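Local coordinates for major pepsin inhibitor 3 (Ascaris suum, PDB 1F32), which inhibits the aspartic protease pepsin as a secreted, disulfide-bonded protein of a parasitic roundworm, at residues N18-A23 and T28-D33. Sequence-based numbering, arbitrary orientation.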
ATOM      1  N   ASN A  18      -7.172   3.133  15.496  1.00 15.96           N
ATOM      2  CA  ASN A  18      -7.053   1.683  15.296  1.00 16.60           C
ATOM      3  C   ASN A  18      -6.782   1.278  13.858  1.00 17.14           C
ATOM      4  O   ASN A  18      -6.514   0.105  13.587  1.00 15.47           O
ATOM      5  CB  ASN A  18      -8.322   0.940  15.742  1.00 16.78           C
ATOM      6  CG  ASN A  18      -8.544   0.998  17.237  1.00 18.84           C
ATOM      7  OD1 ASN A  18      -9.552   0.492  17.752  1.00 21.13           O
ATOM      8  ND2 ASN A  18      -7.615   1.609  17.942  1.00 14.56           N
ATOM      9  N   GLN A  19      -6.882   2.226  12.936  1.00 15.67           N
ATOM     10  CA  GLN A  19      -6.657   1.922  11.531  1.00 17.58           C
ATOM     11  C   GLN A  19      -5.194   1.997  11.151  1.00 15.67           C
ATOM     12  O   GLN A  19      -4.572   3.057  11.273  1.00 17.32           O
ATOM     13  CB  GLN A  19      -7.443   2.901  10.644  1.00 16.67           C
ATOM     14  CG  GLN A  19      -7.324   2.618   9.163  1.00 18.97           C
ATOM     15  CD  GLN A  19      -8.019   1.335   8.763  1.00 20.76           C
ATOM     16  OE1 GLN A  19      -9.229   1.195   8.940  1.00 24.52           O
ATOM     17  NE2 GLN A  19      -7.262   0.392   8.222  1.00 19.67           N
ATOM     18  N   VAL A  20      -4.640   0.876  10.695  1.00 14.58           N
ATOM     19  CA  VAL A  20      -3.267   0.863  10.242  1.00 13.52           C
ATOM     20  C   VAL A  20      -3.248   1.358   8.801  1.00 14.91           C
ATOM     21  O   VAL A  20      -3.998   0.877   7.953  1.00 14.26           O
ATOM     22  CB  VAL A  20      -2.642  -0.560  10.265  1.00 11.38           C
ATOM     23  CG1 VAL A  20      -1.166  -0.479   9.866  1.00 13.97           C
ATOM     24  CG2 VAL A  20      -2.786  -1.189  11.666  1.00 12.90           C
ATOM     25  N   PHE A  21      -2.398   2.341   8.535  1.00 15.32           N
ATOM     26  CA  PHE A  21      -2.248   2.888   7.196  1.00 16.99           C
ATOM     27  C   PHE A  21      -0.853   2.573   6.676  1.00 17.48           C
ATOM     28  O   PHE A  21       0.141   2.787   7.369  1.00 17.12           O
ATOM     29  CB  PHE A  21      -2.440   4.402   7.210  1.00 19.60           C
ATOM     30  CG  PHE A  21      -3.869   4.825   7.321  1.00 20.58           C
ATOM     31  CD1 PHE A  21      -4.683   4.863   6.194  1.00 20.10           C
ATOM     32  CD2 PHE A  21      -4.399   5.193   8.555  1.00 20.94           C
ATOM     33  CE1 PHE A  21      -6.012   5.268   6.291  1.00 21.39           C
ATOM     34  CE2 PHE A  21      -5.720   5.594   8.662  1.00 22.84           C
ATOM     35  CZ  PHE A  21      -6.528   5.634   7.528  1.00 21.22           C
ATOM     36  N   VAL A  22      -0.794   2.027   5.469  1.00 15.79           N
ATOM     37  CA  VAL A  22       0.477   1.728   4.819  1.00 16.07           C
ATOM     38  C   VAL A  22       0.397   2.417   3.454  1.00 16.48           C
ATOM     39  O   VAL A  22      -0.561   2.204   2.699  1.00 17.43           O
ATOM     40  CB  VAL A  22       0.662   0.223   4.635  1.00 16.36           C
ATOM     41  CG1 VAL A  22       2.001  -0.069   3.978  1.00 12.95           C
ATOM     42  CG2 VAL A  22       0.560  -0.463   5.994  1.00 16.01           C
ATOM     43  N   ALA A  23       1.384   3.258   3.154  1.00 17.16           N
ATOM     44  CA  ALA A  23       1.397   3.990   1.892  1.00 18.46           C
ATOM     45  C   ALA A  23       0.079   4.748   1.771  1.00 19.09           C
ATOM     46  O   ALA A  23      -0.473   4.895   0.678  1.00 19.72           O
ATOM     47  CB  ALA A  23       1.563   3.020   0.724  1.00 19.32           C
ATOM     48  N   THR A  28      -5.073  -2.631   7.567  1.00 15.91           N
ATOM     49  CA  THR A  28      -5.777  -3.505   8.490  1.00 15.03           C
ATOM     50  C   THR A  28      -6.153  -2.688   9.719  1.00 16.82           C
ATOM     51  O   THR A  28      -5.645  -1.571   9.919  1.00 16.24           O
ATOM     52  CB  THR A  28      -4.890  -4.703   8.912  1.00 16.88           C
ATOM     53  OG1 THR A  28      -5.707  -5.691   9.559  1.00 15.57           O
ATOM     54  CG2 THR A  28      -3.823  -4.260   9.891  1.00 17.01           C
ATOM     55  N   MET A  29      -7.061  -3.220  10.533  1.00 17.25           N
ATOM     56  CA  MET A  29      -7.478  -2.503  11.724  1.00 16.79           C
ATOM     57  C   MET A  29      -7.154  -3.340  12.955  1.00 17.72           C
ATOM     58  O   MET A  29      -7.366  -4.554  12.973  1.00 17.04           O
ATOM     59  CB  MET A  29      -8.977  -2.196  11.649  1.00 20.39           C
ATOM     60  CG  MET A  29      -9.416  -1.050  12.517  1.00 25.45           C
ATOM     61  SD  MET A  29     -11.187  -0.723  12.348  1.00 29.59           S
ATOM     62  CE  MET A  29     -11.683  -1.092  13.852  1.00 23.28           C
ATOM     63  N   LEU A  30      -6.628  -2.681  13.975  1.00 15.55           N
ATOM     64  CA  LEU A  30      -6.236  -3.336  15.219  1.00 15.12           C
ATOM     65  C   LEU A  30      -7.396  -3.589  16.174  1.00 15.99           C
ATOM     66  O   LEU A  30      -8.329  -2.787  16.263  1.00 14.55           O
ATOM     67  CB  LEU A  30      -5.176  -2.485  15.917  1.00 15.44           C
ATOM     68  CG  LEU A  30      -3.966  -2.138  15.041  1.00 14.55           C
ATOM     69  CD1 LEU A  30      -2.956  -1.398  15.877  1.00 16.31           C
ATOM     70  CD2 LEU A  30      -3.367  -3.406  14.444  1.00 17.57           C
ATOM     71  N   GLU A  31      -7.326  -4.704  16.894  1.00 12.68           N
ATOM     72  CA  GLU A  31      -8.374  -5.055  17.851  1.00 13.73           C
ATOM     73  C   GLU A  31      -7.765  -5.631  19.119  1.00 15.66           C
ATOM     74  O   GLU A  31      -6.602  -6.031  19.135  1.00 14.89           O
ATOM     75  CB  GLU A  31      -9.328  -6.097  17.240  1.00 16.32           C
ATOM     76  CG  GLU A  31      -9.780  -5.793  15.832  1.00 20.39           C
ATOM     77  CD  GLU A  31     -10.922  -6.691  15.400  1.00 23.66           C
ATOM     78  OE1 GLU A  31     -11.994  -6.615  16.038  1.00 23.07           O
ATOM     79  OE2 GLU A  31     -10.741  -7.467  14.437  1.00 19.75           O
ATOM     80  N   GLY A  32      -8.560  -5.680  20.186  1.00 16.39           N
ATOM     81  CA  GLY A  32      -8.091  -6.253  21.432  1.00 16.33           C
ATOM     82  C   GLY A  32      -6.774  -5.736  21.962  1.00 17.89           C
ATOM     83  O   GLY A  32      -6.556  -4.523  22.011  1.00 18.10           O
ATOM     84  N   ASP A  33      -5.901  -6.669  22.348  1.00 16.56           N
ATOM     85  CA  ASP A  33      -4.593  -6.358  22.914  1.00 18.25           C
ATOM     86  C   ASP A  33      -3.584  -5.655  21.999  1.00 16.00           C
ATOM     87  O   ASP A  33      -2.509  -5.241  22.454  1.00 16.93           O
ATOM     88  CB  ASP A  33      -3.983  -7.632  23.508  1.00 20.04           C
ATOM     89  CG  ASP A  33      -4.865  -8.236  24.595  1.00 23.99           C
ATOM     90  OD1 ASP A  33      -5.618  -7.469  25.247  1.00 23.42           O
ATOM     91  OD2 ASP A  33      -4.814  -9.464  24.801  1.00 26.58           O
TER
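Asn18 hands its carbonyl oxygen to the backbone of Leu30, and much of this hairpin's open end is organised round that atom. The bond from Leu30 N to Asn18 O is 2.8 Å long, nearly straight at 170°, and lies in the carbonyl plane. Met29 crowds the same oxygen: its CA makes a CA-H...O contact, and its CG, anti to the backbone N, comes to 3.3 Å from Asn18 O. The Asn18 side chain itself adds little polar chemistry here; its CB packs 3.9 Å from Met29 CG.

Two residues further along, Val20 N donates to Thr28 O at 2.8 Å, the donor sitting almost straight out beyond the carbonyl, although the angle at the hydrogen is a more bent 152°. Between these two bonds Gln19 and Met29 form an antiparallel non-hydrogen-bonded pair, with both side chains on one face. Gln19 folds back at chi2 (69°), which brings NE2 to 3.1 Å from Thr28 O, at an angle too poor for a hydrogen bond; its weak bond goes to Val20 O of its own strand.

On the other face the methyls of Val20 and Thr28 meet, and Leu30 joins them from just beyond the strand. Val20 CG2, set beside its own backbone N, touches Thr28 CG2 at 3.7 Å and Leu30 CD2 at 3.6 Å, so one methyl bridges both neighbours. The side chains of Val20 and Leu30 cross at about a right angle and both rest on Phe65, while Val20 also touches Cys13, which is disulfide-bonded to Cys66.

Strand 19-22 is the middle of a three-stranded antiparallel sheet, and Phe21 continues the backbone bonding to Thr14 on strand 13-16. The contact thus divides its chemistry: two main-chain bonds join the segments, one of them just past the strand ends, while Val20 and Leu30 are buried and pack on Phe65 and Met29 is exposed.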